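Long-range contacts in transcarboxylase 5S subunit (Propionibacterium freudenreichii subsp. shermanii, PDB 1RQB), which transfers a carboxyl group from the biotin of the 1.3S subunit to pyruvate, forming oxaloacetate, and binds one cobalt ion per subunit: residues S38-R43 against S254-G259; D55-G60 against L93-R98; L102-N107 against R135-M140; N115-D120 against P427-K432; Y300-S305 against V474-A479. One frame throughout, in Å; residues are numbered along the deposited sequence.

Contact 1: S38-R43 against S254-G259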
# COMPACT_ATOMS: atom_id res chain seq x y z
N SER A 38 7.22 -13.14 -4.66
CA SER A 38 6.54 -12.04 -5.36
C SER A 38 7.36 -10.75 -5.36
O SER A 38 7.28 -9.97 -6.30
CB SER A 38 5.19 -11.77 -4.70
OG SER A 38 4.39 -12.94 -4.70
N LEU A 39 8.16 -10.52 -4.32
CA LEU A 39 8.87 -9.24 -4.23
C LEU A 39 10.35 -9.32 -4.62
O LEU A 39 10.92 -8.32 -5.03
CB LEU A 39 8.75 -8.68 -2.82
CG LEU A 39 7.34 -8.23 -2.43
CD1 LEU A 39 7.26 -7.95 -0.95
CD2 LEU A 39 6.96 -7.00 -3.25
N MSE A 40 10.98 -10.49 -4.49
CA MSE A 40 12.42 -10.52 -4.80
C MSE A 40 12.84 -11.80 -5.53
O MSE A 40 13.88 -12.40 -5.23
CB MSE A 40 13.23 -10.28 -3.52
CG MSE A 40 12.87 -11.13 -2.33
SE MSE A 40 13.05 -10.08 -0.67
CE MSE A 40 11.36 -9.18 -0.68
N ALA A 41 12.01 -12.19 -6.48
CA ALA A 41 12.25 -13.32 -7.39
C ALA A 41 12.58 -14.63 -6.65
O ALA A 41 13.39 -15.41 -7.13
CB ALA A 41 13.39 -12.95 -8.36
N THR A 42 11.96 -14.85 -5.49
CA THR A 42 12.14 -16.11 -4.74
C THR A 42 13.60 -16.35 -4.36
O THR A 42 13.98 -17.49 -4.10
CB THR A 42 11.69 -17.34 -5.59
OG1 THR A 42 10.66 -16.96 -6.52
CG2 THR A 42 11.15 -18.43 -4.69
N ARG A 43 14.41 -15.30 -4.26
CA ARG A 43 15.84 -15.48 -3.97
C ARG A 43 16.18 -15.52 -2.48
O ARG A 43 17.34 -15.67 -2.12
CB ARG A 43 16.65 -14.37 -4.62
CG ARG A 43 16.65 -14.35 -6.15
CD ARG A 43 17.20 -15.66 -6.70
NE ARG A 43 17.71 -15.52 -8.06
CZ ARG A 43 16.98 -15.38 -9.16
NH1 ARG A 43 15.66 -15.37 -9.10
NH2 ARG A 43 17.60 -15.26 -10.33
N SER A 254 4.73 -6.60 7.50
CA SER A 254 4.77 -5.26 6.89
C SER A 254 6.09 -4.88 6.20
O SER A 254 6.05 -4.15 5.22
CB SER A 254 4.36 -4.18 7.92
OG SER A 254 5.29 -4.07 8.97
N SER A 255 7.25 -5.34 6.67
CA SER A 255 8.51 -4.96 6.01
C SER A 255 8.72 -5.72 4.70
O SER A 255 9.66 -5.45 3.96
CB SER A 255 9.69 -5.20 6.96
OG SER A 255 9.60 -6.47 7.58
N MSE A 256 7.84 -6.67 4.40
CA MSE A 256 7.92 -7.48 3.18
C MSE A 256 6.53 -7.52 2.54
O MSE A 256 6.07 -8.60 2.16
CB MSE A 256 8.28 -8.91 3.53
CG MSE A 256 9.57 -9.07 4.27
SE MSE A 256 10.97 -9.06 2.98
CE MSE A 256 10.81 -10.90 2.36
N SER A 257 5.88 -6.36 2.39
CA SER A 257 4.51 -6.32 1.87
C SER A 257 4.32 -5.22 0.82
O SER A 257 5.23 -4.44 0.54
CB SER A 257 3.54 -6.03 3.03
OG SER A 257 3.72 -4.71 3.50
N LEU A 258 3.11 -5.21 0.24
CA LEU A 258 2.63 -4.25 -0.76
C LEU A 258 3.23 -4.50 -2.15
O LEU A 258 4.06 -5.39 -2.34
CB LEU A 258 2.86 -2.81 -0.30
CG LEU A 258 2.12 -2.49 1.01
CD1 LEU A 258 2.26 -1.01 1.33
CD2 LEU A 258 0.66 -2.87 0.90
N GLY A 259 2.80 -3.70 -3.12
CA GLY A 259 3.27 -3.89 -4.48
C GLY A 259 2.73 -5.21 -5.00
O GLY A 259 1.59 -5.57 -4.71
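Leu39 meets 254-259 with both of its methyls, each set against a backbone carbonyl oxygen. Its CD1 lies 3.4 Å from Met256 O, and its CD2 lies 3.4 Å from Leu258 O. CG stands anti to the carbonyl carbon (chi1 -69°), and CB points toward the partner segment. Two selenomethionines, Met40 and Met256, cross at about a right angle. Met40 CE sits 3.5 Å from Met256 CE and 3.7 Å from Met256 SE. Both chains are folded at chi2 and chi3, and Met40 CG lies between its backbone N and carbonyl carbon (chi1 50°). No hydrogen bond crosses between the segments; the contact is buried van der Waals packing, of methyls on carbonyl oxygens and of one selenomethionine end on the other. In the TIM barrel it joins what follows strand 23-29 to what follows strand 248-251, at the end that carries the cobalt; the side chain of Leu39 is about 10 Å from the metal. Val309 of the second subunit packs on Ser257 and Leu258. Ser257 OG donates to Ser254 O over 2.9 Å, and in the type I' turn from Met40 to Arg43, Arg43 NH1 donates to Ala41 O over 3.0 Å.

Contact 2: D55-G60 against L93-R98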
# COMPACT_ATOMS: atom_id res chain seq x y z
N ASP A 55 9.98 -16.57 16.46
CA ASP A 55 8.94 -15.56 16.65
C ASP A 55 7.71 -15.86 15.79
O ASP A 55 6.58 -15.68 16.23
CB ASP A 55 9.49 -14.17 16.35
CG ASP A 55 10.46 -13.71 17.42
OD1 ASP A 55 10.12 -13.84 18.62
OD2 ASP A 55 11.55 -13.21 17.06
N ILE A 56 7.93 -16.33 14.56
CA ILE A 56 6.80 -16.66 13.68
C ILE A 56 5.97 -17.77 14.32
O ILE A 56 4.74 -17.71 14.35
CB ILE A 56 7.32 -17.12 12.28
CG1 ILE A 56 7.85 -15.91 11.52
CG2 ILE A 56 6.20 -17.83 11.49
CD1 ILE A 56 8.49 -16.22 10.16
N ASP A 57 6.66 -18.76 14.87
CA ASP A 57 6.03 -19.93 15.51
C ASP A 57 5.18 -19.52 16.72
O ASP A 57 4.22 -20.21 17.05
CB ASP A 57 7.10 -20.93 15.97
CG ASP A 57 6.51 -22.19 16.58
OD1 ASP A 57 5.98 -23.05 15.83
OD2 ASP A 57 6.55 -22.32 17.82
N ALA A 58 5.50 -18.42 17.38
CA ALA A 58 4.74 -18.03 18.58
C ALA A 58 3.83 -16.82 18.32
O ALA A 58 3.22 -16.30 19.25
CB ALA A 58 5.70 -17.69 19.72
N ALA A 59 3.70 -16.39 17.07
CA ALA A 59 2.90 -15.19 16.78
C ALA A 59 1.40 -15.46 16.83
O ALA A 59 0.62 -14.53 17.07
CB ALA A 59 3.29 -14.62 15.42
N GLY A 60 0.97 -16.70 16.59
CA GLY A 60 -0.46 -17.00 16.61
C GLY A 60 -1.13 -17.18 15.26
O GLY A 60 -2.36 -17.14 15.15
N LEU A 93 12.23 -25.87 13.47
CA LEU A 93 12.27 -24.55 14.11
C LEU A 93 10.88 -24.00 14.43
O LEU A 93 10.76 -23.05 15.20
CB LEU A 93 13.04 -23.56 13.24
CG LEU A 93 14.51 -23.93 13.02
CD1 LEU A 93 15.15 -22.91 12.08
CD2 LEU A 93 15.24 -23.97 14.35
N MSE A 94 9.83 -24.56 13.83
CA MSE A 94 8.47 -24.08 14.12
C MSE A 94 7.59 -25.30 14.42
O MSE A 94 6.62 -25.58 13.71
CB MSE A 94 7.93 -23.31 12.91
CG MSE A 94 8.83 -22.15 12.51
SE MSE A 94 8.10 -21.05 11.08
CE MSE A 94 8.33 -22.27 9.57
N PRO A 95 7.90 -26.03 15.50
CA PRO A 95 7.15 -27.22 15.89
C PRO A 95 5.67 -27.07 16.26
O PRO A 95 4.92 -28.05 16.24
CB PRO A 95 7.98 -27.77 17.06
CG PRO A 95 8.42 -26.51 17.73
CD PRO A 95 8.87 -25.65 16.55
N ASN A 96 5.24 -25.87 16.60
CA ASN A 96 3.84 -25.69 17.02
C ASN A 96 2.98 -25.09 15.90
O ASN A 96 1.80 -24.81 16.12
CB ASN A 96 3.78 -24.76 18.22
CG ASN A 96 4.72 -25.19 19.33
OD1 ASN A 96 4.60 -26.29 19.85
ND2 ASN A 96 5.66 -24.32 19.68
N SER A 97 3.53 -24.93 14.70
CA SER A 97 2.76 -24.26 13.64
C SER A 97 2.28 -25.23 12.56
O SER A 97 2.87 -26.29 12.34
CB SER A 97 3.64 -23.20 12.96
OG SER A 97 4.24 -22.34 13.89
N ARG A 98 1.19 -24.84 11.90
CA ARG A 98 0.70 -25.61 10.75
C ARG A 98 1.51 -25.12 9.54
O ARG A 98 1.38 -23.96 9.15
CB ARG A 98 -0.77 -25.33 10.42
CG ARG A 98 -1.79 -25.71 11.46
CD ARG A 98 -3.20 -25.57 10.85
NE ARG A 98 -4.24 -25.88 11.82
CZ ARG A 98 -4.61 -25.06 12.81
NH1 ARG A 98 -4.03 -23.87 12.96
NH2 ARG A 98 -5.55 -25.45 13.65
O HOH W 1 1.98 -21.16 14.59
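Asp57 puts its carboxylate into the type I turn Met94-Ser97 and takes three hydrogen bonds there. OD1 accepts twice: Asn96 N comes to 3.0 Å of Asp57 OD1 on its syn lone pair, and Ser97 OG lies 2.7 Å from Asp57 OD1, above the carboxylate plane by 39°. The second oxygen, OD2, receives Asn96 ND2 at 2.9 Å, also on the syn side, with carboxylate and amide planes 38° apart. CG anti to the backbone N (chi1 -177°) carries the group toward the turn, and bonds to both oxygens limit its rotation. Beside this tight part, on the buried side, Ile56 CG2 touches Met94 SE at 3.8 Å. The solvent side is looser: Pro95 only skirts the carboxylate, and Asn96, though exposed, is held by its two bonds. A water donates to Ser97 OG over 2.6 Å but only weakly to Asp57 O. Residues 55-60 lead into strand 63-68, and residues 93-98 into strand 99-103, at the N-terminal end of the barrel. Ile56 and Met94 both pack on Val64 of strand 63-68 and Leu32 of helix 31-39, and Ile56 also meets Ile289 of helix 283-296.

Contact 3: L102-N107 against R135-M140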
# COMPACT_ATOMS: atom_id res chain seq x y z
N LEU A 102 2.09 -24.53 -1.44
CA LEU A 102 1.28 -24.34 -2.64
C LEU A 102 1.72 -25.43 -3.62
O LEU A 102 2.92 -25.55 -3.90
CB LEU A 102 1.54 -22.95 -3.26
CG LEU A 102 0.72 -22.68 -4.54
CD1 LEU A 102 -0.75 -22.56 -4.18
CD2 LEU A 102 1.21 -21.41 -5.24
N LEU A 103 0.78 -26.23 -4.10
CA LEU A 103 1.09 -27.35 -5.00
C LEU A 103 0.17 -27.27 -6.22
O LEU A 103 -1.05 -27.25 -6.08
CB LEU A 103 0.84 -28.66 -4.25
CG LEU A 103 1.19 -29.95 -4.99
CD1 LEU A 103 2.70 -30.02 -5.23
CD2 LEU A 103 0.72 -31.14 -4.17
N ARG A 104 0.75 -27.27 -7.43
CA ARG A 104 -0.07 -27.10 -8.64
C ARG A 104 -0.62 -28.43 -9.15
O ARG A 104 -0.35 -28.85 -10.28
CB ARG A 104 0.73 -26.35 -9.71
CG ARG A 104 -0.12 -25.90 -10.92
CD ARG A 104 0.60 -24.88 -11.79
NE ARG A 104 1.82 -25.37 -12.43
CZ ARG A 104 1.89 -25.72 -13.71
NH1 ARG A 104 0.82 -25.63 -14.49
NH2 ARG A 104 3.04 -26.14 -14.23
N GLY A 105 -1.42 -29.08 -8.32
CA GLY A 105 -2.06 -30.34 -8.71
C GLY A 105 -1.22 -31.41 -9.37
O GLY A 105 -0.16 -31.79 -8.88
N GLN A 106 -1.69 -31.88 -10.52
CA GLN A 106 -1.03 -32.98 -11.25
C GLN A 106 0.36 -32.57 -11.75
O GLN A 106 1.18 -33.43 -12.06
CB GLN A 106 -1.91 -33.40 -12.43
CG GLN A 106 -1.64 -34.82 -12.94
CD GLN A 106 -2.14 -35.86 -11.95
OE1 GLN A 106 -3.14 -35.64 -11.27
NE2 GLN A 106 -1.45 -37.00 -11.87
N ASN A 107 0.63 -31.26 -11.82
CA ASN A 107 1.94 -30.77 -12.28
C ASN A 107 2.92 -30.70 -11.11
O ASN A 107 4.12 -30.47 -11.30
CB ASN A 107 1.84 -29.36 -12.86
CG ASN A 107 1.21 -29.34 -14.23
OD1 ASN A 107 -0.01 -29.35 -14.37
ND2 ASN A 107 2.05 -29.32 -15.25
N ARG A 135 -2.20 -26.52 -0.17
CA ARG A 135 -3.11 -25.74 -1.02
C ARG A 135 -2.92 -26.24 -2.45
O ARG A 135 -1.91 -25.95 -3.09
CB ARG A 135 -2.81 -24.24 -0.90
CG ARG A 135 -3.65 -23.37 -1.86
CD ARG A 135 -3.43 -21.88 -1.59
NE ARG A 135 -3.98 -21.48 -0.30
CZ ARG A 135 -3.80 -20.29 0.26
NH1 ARG A 135 -3.06 -19.37 -0.36
NH2 ARG A 135 -4.38 -20.01 1.41
N VAL A 136 -3.87 -27.02 -2.93
CA VAL A 136 -3.77 -27.62 -4.27
C VAL A 136 -4.52 -26.74 -5.28
O VAL A 136 -5.69 -26.43 -5.07
CB VAL A 136 -4.39 -29.03 -4.29
CG1 VAL A 136 -4.14 -29.70 -5.63
CG2 VAL A 136 -3.78 -29.88 -3.16
N PHE A 137 -3.86 -26.35 -6.36
CA PHE A 137 -4.55 -25.52 -7.35
C PHE A 137 -4.23 -25.97 -8.78
O PHE A 137 -3.34 -26.78 -9.02
CB PHE A 137 -4.21 -24.02 -7.16
CG PHE A 137 -2.92 -23.57 -7.80
CD1 PHE A 137 -2.93 -22.81 -8.96
CD2 PHE A 137 -1.69 -23.91 -7.24
CE1 PHE A 137 -1.74 -22.39 -9.57
CE2 PHE A 137 -0.49 -23.50 -7.84
CZ PHE A 137 -0.52 -22.73 -9.00
N ASP A 138 -5.02 -25.46 -9.71
CA ASP A 138 -4.83 -25.73 -11.15
C ASP A 138 -4.99 -24.39 -11.87
O ASP A 138 -5.97 -23.68 -11.66
CB ASP A 138 -5.87 -26.72 -11.66
CG ASP A 138 -5.69 -27.02 -13.14
OD1 ASP A 138 -4.74 -27.75 -13.49
OD2 ASP A 138 -6.47 -26.49 -13.95
N ALA A 139 -4.03 -24.09 -12.74
CA ALA A 139 -3.99 -22.81 -13.47
C ALA A 139 -5.24 -22.58 -14.32
O ALA A 139 -5.58 -21.44 -14.63
CB ALA A 139 -2.73 -22.75 -14.33
N MSE A 140 -5.95 -23.64 -14.70
CA MSE A 140 -7.15 -23.46 -15.53
C MSE A 140 -8.42 -23.72 -14.72
O MSE A 140 -9.52 -23.68 -15.26
CB MSE A 140 -7.09 -24.41 -16.72
CG MSE A 140 -5.81 -24.28 -17.52
SE MSE A 140 -6.16 -23.96 -19.38
CE MSE A 140 -6.71 -25.75 -19.87
O HOH W 2 -1.96 -25.94 -13.72
O HOH W 3 -2.38 -28.89 -12.32
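Leu103 O is approached by several groups: Phe137 N donates to it over 3.0 Å, Val136 CA lies 3.3 Å from Leu103 O in a CA-H...O contact, and Gly105 N adds a weak bond that closes an inverse gamma turn centred on Arg104. One step back, Leu103 N donates to Arg135 O over 2.9 Å, nearly straight at 169°. The two N-H...O bonds between the segments are those of a parallel ladder joining strands 99-103 and 133-136, the beta-alpha-beta unit of the TIM barrel whose crossover is helix 116-128. Past the strand ends, Phe137 supplies the main side-chain surface. Its CG lies between the backbone N and the carbonyl carbon (chi1 83°), and Arg104 CG stands over one ring face, 4.0 Å from the centroid and 24° off the normal, a CH-pi contact. Leu102 CD1 comes obliquely to 3.5 Å from Phe137 CD2. An alanine in place of Phe137 would probably leave Arg104 CG without its ring face and Leu102 CD1 without its aromatic neighbour, opening a gap beside the strand ends. Leu102 CD1 also touches Arg135 CD, at 3.8 Å. The guanidinium of Arg135, beside the cobalt ligand His226, is engaged by Gln161 and by a salt bridge to Asp250. Arg104 NH1 donates over 2.9 Å to a water that also accepts from Ala139 N and donates weakly to Asp138 OD1. Asp138 OD2 accepts from Met140 N in an Asx turn. Because Arg104 and Asp138 meet through water, any coupling of their charges is likely to be modest.

Contact 4: N115-D120 against P427-K432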
# COMPACT_ATOMS: atom_id res chain seq x y z
N ASN A 115 2.38 -38.86 -13.91
CA ASN A 115 1.54 -40.03 -13.67
C ASN A 115 1.13 -40.00 -12.19
O ASN A 115 1.86 -39.49 -11.35
CB ASN A 115 2.32 -41.32 -14.00
CG ASN A 115 1.65 -42.57 -13.47
OD1 ASN A 115 1.82 -42.93 -12.31
ND2 ASN A 115 0.88 -43.25 -14.32
N ASP A 116 -0.04 -40.54 -11.90
CA ASP A 116 -0.61 -40.54 -10.54
C ASP A 116 0.38 -41.05 -9.48
O ASP A 116 0.36 -40.57 -8.35
CB ASP A 116 -1.89 -41.39 -10.49
CG ASP A 116 -3.10 -40.67 -11.11
OD1 ASP A 116 -3.05 -39.43 -11.28
OD2 ASP A 116 -4.11 -41.35 -11.42
N GLU A 117 1.24 -42.01 -9.82
CA GLU A 117 2.16 -42.57 -8.82
C GLU A 117 3.20 -41.53 -8.37
O GLU A 117 3.64 -41.56 -7.22
CB GLU A 117 2.91 -43.79 -9.36
CG GLU A 117 3.94 -43.46 -10.42
CD GLU A 117 4.57 -44.69 -11.05
OE1 GLU A 117 4.62 -45.76 -10.41
OE2 GLU A 117 5.04 -44.56 -12.20
N VAL A 118 3.62 -40.65 -9.27
CA VAL A 118 4.60 -39.62 -8.89
C VAL A 118 3.93 -38.63 -7.93
O VAL A 118 4.53 -38.19 -6.95
CB VAL A 118 5.13 -38.86 -10.11
CG1 VAL A 118 6.20 -37.83 -9.67
CG2 VAL A 118 5.72 -39.83 -11.11
N VAL A 119 2.68 -38.29 -8.21
CA VAL A 119 1.93 -37.37 -7.35
C VAL A 119 1.78 -38.00 -5.96
O VAL A 119 1.98 -37.35 -4.94
CB VAL A 119 0.53 -37.07 -7.95
CG1 VAL A 119 -0.29 -36.23 -6.99
CG2 VAL A 119 0.68 -36.36 -9.29
N ASP A 120 1.47 -39.30 -5.93
CA ASP A 120 1.30 -40.00 -4.65
C ASP A 120 2.59 -39.93 -3.82
O ASP A 120 2.56 -39.61 -2.63
CB ASP A 120 0.93 -41.47 -4.85
CG ASP A 120 -0.56 -41.69 -5.04
OD1 ASP A 120 -1.34 -41.15 -4.22
OD2 ASP A 120 -0.95 -42.41 -5.99
N PRO A 427 1.70 -43.27 -18.55
CA PRO A 427 2.09 -44.58 -18.04
C PRO A 427 2.94 -44.45 -16.78
O PRO A 427 3.46 -43.37 -16.48
CB PRO A 427 2.89 -45.17 -19.19
CG PRO A 427 3.65 -43.98 -19.67
CD PRO A 427 2.59 -42.87 -19.66
N PRO A 428 3.10 -45.54 -16.02
CA PRO A 428 3.92 -45.50 -14.80
C PRO A 428 5.30 -44.98 -15.21
O PRO A 428 5.77 -45.28 -16.31
CB PRO A 428 3.94 -46.96 -14.37
CG PRO A 428 2.56 -47.44 -14.78
CD PRO A 428 2.41 -46.84 -16.16
N GLU A 429 5.95 -44.20 -14.35
CA GLU A 429 7.25 -43.63 -14.72
C GLU A 429 8.23 -43.63 -13.54
O GLU A 429 9.40 -43.28 -13.71
CB GLU A 429 7.06 -42.19 -15.23
CG GLU A 429 6.38 -41.23 -14.22
CD GLU A 429 6.29 -39.78 -14.72
OE1 GLU A 429 5.18 -39.30 -15.06
OE2 GLU A 429 7.34 -39.11 -14.77
N TRP A 430 7.78 -44.02 -12.35
CA TRP A 430 8.67 -43.96 -11.18
C TRP A 430 9.94 -44.79 -11.37
O TRP A 430 11.04 -44.31 -11.10
CB TRP A 430 7.94 -44.41 -9.91
CG TRP A 430 8.81 -44.28 -8.68
CD1 TRP A 430 9.42 -45.29 -7.99
CD2 TRP A 430 9.18 -43.06 -8.02
NE1 TRP A 430 10.15 -44.77 -6.94
CE2 TRP A 430 10.02 -43.40 -6.94
CE3 TRP A 430 8.88 -41.70 -8.23
CZ2 TRP A 430 10.57 -42.44 -6.07
CZ3 TRP A 430 9.43 -40.75 -7.37
CH2 TRP A 430 10.26 -41.12 -6.31
N GLU A 431 9.82 -46.04 -11.83
CA GLU A 431 11.01 -46.88 -12.02
C GLU A 431 11.98 -46.25 -13.01
O GLU A 431 13.19 -46.26 -12.78
CB GLU A 431 10.61 -48.29 -12.48
CG GLU A 431 10.60 -49.37 -11.39
CD GLU A 431 10.12 -48.90 -10.02
OE1 GLU A 431 8.96 -48.43 -9.91
OE2 GLU A 431 10.90 -49.01 -9.05
N LYS A 432 11.47 -45.68 -14.10
CA LYS A 432 12.32 -45.04 -15.11
C LYS A 432 13.03 -43.82 -14.51
O LYS A 432 14.21 -43.59 -14.77
CB LYS A 432 11.46 -44.60 -16.30
CG LYS A 432 12.21 -43.81 -17.37
CD LYS A 432 11.25 -43.32 -18.45
CE LYS A 432 11.94 -42.45 -19.50
NZ LYS A 432 13.00 -43.18 -20.25
O HOH W 4 7.08 -47.20 -12.43
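Glu117 OE2 accepts from Trp430 N over 2.8 Å in a nearly straight bond (167°), met from well above the carboxylate plane. Glu429 N approaches the same oxygen so closely that the modelled bond is doubtful in length. In return, Glu429 sends its carboxylate back: Asn115 N donates to Glu429 OE1 over 3.1 Å at 171°, on the anti side and 33° out of the carboxylate plane. The other oxygen, Glu429 OE2, is held outside these segments by a salt bridge to Arg112 and by Gln433 NE2. Asn115 ND2 lies 3.4 Å from Pro427 O at a poor angle for a bond and donates instead to Leu426 O. Thus two helix starts trade carboxylates. Asn115 is the N-cap of helix 116-128, an outer helix of the TIM barrel, and Glu429 is the N-cap of helix 430-437, within the conserved carboxylase domain; the exchange joins the two. The negative charge of the Glu117 carboxylate would probably be favoured by the backbone N-H groups at the start of helix 430-437. Further into that helix, Glu431 N donates over 3.0 Å to a water, which may in turn donate weakly to Glu117 OE2. Carbon contacts lie alongside. Val118 CG2 touches Glu429 CG at 3.5 Å, the two side chains crossing at about a right angle, and Glu117 CD rests 3.6 Å from Trp430 CB. The indole beyond forms a cation-pi pair with Arg121 and packs on Val450 and Leu451 of helix 447-455.

Contact 5: Y300-S305 against V474-A479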
# COMPACT_ATOMS: atom_id res chain seq x y z
N TYR A 300 18.54 -7.51 -0.93
CA TYR A 300 17.94 -8.11 -2.13
C TYR A 300 17.50 -7.04 -3.14
O TYR A 300 16.73 -7.33 -4.05
CB TYR A 300 16.73 -8.97 -1.72
CG TYR A 300 17.15 -10.21 -0.96
CD1 TYR A 300 17.41 -10.17 0.41
CD2 TYR A 300 17.35 -11.42 -1.64
CE1 TYR A 300 17.88 -11.31 1.09
CE2 TYR A 300 17.81 -12.55 -0.99
CZ TYR A 300 18.07 -12.49 0.36
OH TYR A 300 18.53 -13.62 0.99
N LYS A 301 18.04 -5.83 -3.02
CA LYS A 301 17.63 -4.73 -3.90
C LYS A 301 17.78 -5.06 -5.39
O LYS A 301 16.99 -4.59 -6.20
CB LYS A 301 18.42 -3.46 -3.59
CG LYS A 301 19.90 -3.56 -3.87
CD LYS A 301 20.57 -2.21 -3.61
CE LYS A 301 19.94 -1.12 -4.48
NZ LYS A 301 20.57 0.22 -4.27
N LYS A 302 18.78 -5.86 -5.76
CA LYS A 302 18.98 -6.17 -7.19
C LYS A 302 17.83 -7.00 -7.75
O LYS A 302 17.73 -7.17 -8.97
CB LYS A 302 20.29 -6.96 -7.41
CG LYS A 302 21.59 -6.25 -7.02
CD LYS A 302 21.82 -4.97 -7.84
CE LYS A 302 23.18 -4.34 -7.49
NZ LYS A 302 23.49 -3.18 -8.38
N PHE A 303 16.95 -7.54 -6.90
CA PHE A 303 15.86 -8.37 -7.42
C PHE A 303 14.49 -7.72 -7.21
O PHE A 303 13.46 -8.34 -7.49
CB PHE A 303 15.85 -9.75 -6.73
CG PHE A 303 17.13 -10.51 -6.86
CD1 PHE A 303 18.10 -10.44 -5.86
CD2 PHE A 303 17.39 -11.28 -7.98
CE1 PHE A 303 19.31 -11.13 -5.98
CE2 PHE A 303 18.59 -11.98 -8.13
CZ PHE A 303 19.56 -11.90 -7.13
N GLU A 304 14.44 -6.48 -6.74
CA GLU A 304 13.17 -5.80 -6.46
C GLU A 304 12.49 -5.29 -7.74
O GLU A 304 13.14 -5.08 -8.76
CB GLU A 304 13.39 -4.60 -5.54
CG GLU A 304 13.91 -4.92 -4.15
CD GLU A 304 12.80 -5.17 -3.14
OE1 GLU A 304 11.65 -4.73 -3.38
OE2 GLU A 304 13.07 -5.79 -2.10
N SER A 305 11.17 -5.07 -7.63
CA SER A 305 10.34 -4.53 -8.72
C SER A 305 10.21 -3.02 -8.52
O SER A 305 10.46 -2.51 -7.43
CB SER A 305 8.95 -5.15 -8.71
OG SER A 305 9.00 -6.49 -9.18
N VAL A 474 22.49 -15.19 -3.07
CA VAL A 474 22.79 -14.36 -4.24
C VAL A 474 22.51 -12.90 -3.89
O VAL A 474 22.51 -12.02 -4.75
CB VAL A 474 21.95 -14.77 -5.46
CG1 VAL A 474 22.36 -16.15 -5.92
CG2 VAL A 474 20.45 -14.76 -5.10
N ALA A 475 22.25 -12.66 -2.61
CA ALA A 475 21.96 -11.30 -2.11
C ALA A 475 23.29 -10.56 -1.90
O ALA A 475 24.35 -11.18 -1.79
CB ALA A 475 21.21 -11.38 -0.78
N LEU A 476 23.22 -9.24 -1.85
CA LEU A 476 24.43 -8.44 -1.60
C LEU A 476 24.91 -8.73 -0.18
O LEU A 476 24.11 -9.05 0.70
CB LEU A 476 24.10 -6.95 -1.73
CG LEU A 476 23.52 -6.53 -3.08
CD1 LEU A 476 23.03 -5.09 -3.01
CD2 LEU A 476 24.59 -6.67 -4.16
N THR A 477 26.22 -8.68 0.04
CA THR A 477 26.73 -8.88 1.41
C THR A 477 26.71 -7.51 2.09
O THR A 477 26.53 -6.49 1.44
CB THR A 477 28.19 -9.37 1.41
OG1 THR A 477 29.02 -8.39 0.78
CG2 THR A 477 28.30 -10.70 0.67
N ASP A 478 26.87 -7.48 3.41
CA ASP A 478 26.87 -6.19 4.11
C ASP A 478 27.95 -5.29 3.51
O ASP A 478 27.74 -4.10 3.30
CB ASP A 478 27.12 -6.40 5.60
CG ASP A 478 26.00 -7.18 6.27
OD1 ASP A 478 24.83 -6.76 6.15
OD2 ASP A 478 26.29 -8.21 6.91
N ALA A 479 29.10 -5.89 3.21
CA ALA A 479 30.23 -5.15 2.63
C ALA A 479 29.81 -4.54 1.29
O ALA A 479 30.09 -3.37 1.01
CB ALA A 479 31.41 -6.08 2.43
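Tyr300 and Ala475 bring their backbones closest, with CA atoms 5.1 Å apart, and no hydrogen bond passes between the two segments. A 3-10 turn, 301-303, closed by Phe303 N donating to Tyr300 O over 2.9 Å, packs against the extended lead-in to helix 478-484, whose N-cap is Thr477. The turn follows helix 283-296 of the TIM barrel, while the lead-in belongs to the conserved carboxylase domain. At the centre Ala475 CB sits over one face of the Tyr300 ring, 3.6 Å from the centroid and 16° off its normal, a CH-pi contact displaced toward CZ, which is 3.5 Å from that methyl. The Tyr300 CB points away from the partner segment, yet the ring returns to it. Beyond the ring, Tyr300 OH is bonded to Asp48 OD2 and Ala45 N, which holds the hydroxyl end of the ring in place. An alanine at Tyr300 would probably strip the Ala475 methyl of the ring face beneath it and leave Asp48 without its hydroxyl partner. Phe303 is used differently, by its edge: Val474 O lies near the ring plane, 3.5 Å from Phe303 CE1. Val474 CG2 reaches Phe303 CZ at 3.6 Å, the side chains at about a right angle. Toward solvent, Leu476 rests on the aliphatic parts of two lysines. Lys301 CG touches Leu476 CD1 at 3.6 Å, while Lys301 NZ forms a salt bridge with Glu484. Lys302 CG is 4.2 Å from Leu476 CD2.

In the fold
From the N terminus, 38-43 opens the loop that contact 1 closes at 254-259, joining the segments that follow strands 23-29 and 248-251. Contacts 2 and 3 nest inside it in series, contact 2 at helix 53-58 and the lead-in to strand 99-103, contact 3 across strands 99-103 and 133-136. Contact 4 opens within the span of contact 3, at helix 116-128, and crosses it by running on to 427-432; Gln106 NE2 and Asp116 OD1 probably bond between them. Contact 4 also crosses contacts 1 and 5. Contact 5 begins after contact 1 has closed, yet touches it through Met40 and Arg43. Contacts 4 and 5, with centres about 39 Å apart, tie the carboxylase domain to the barrel.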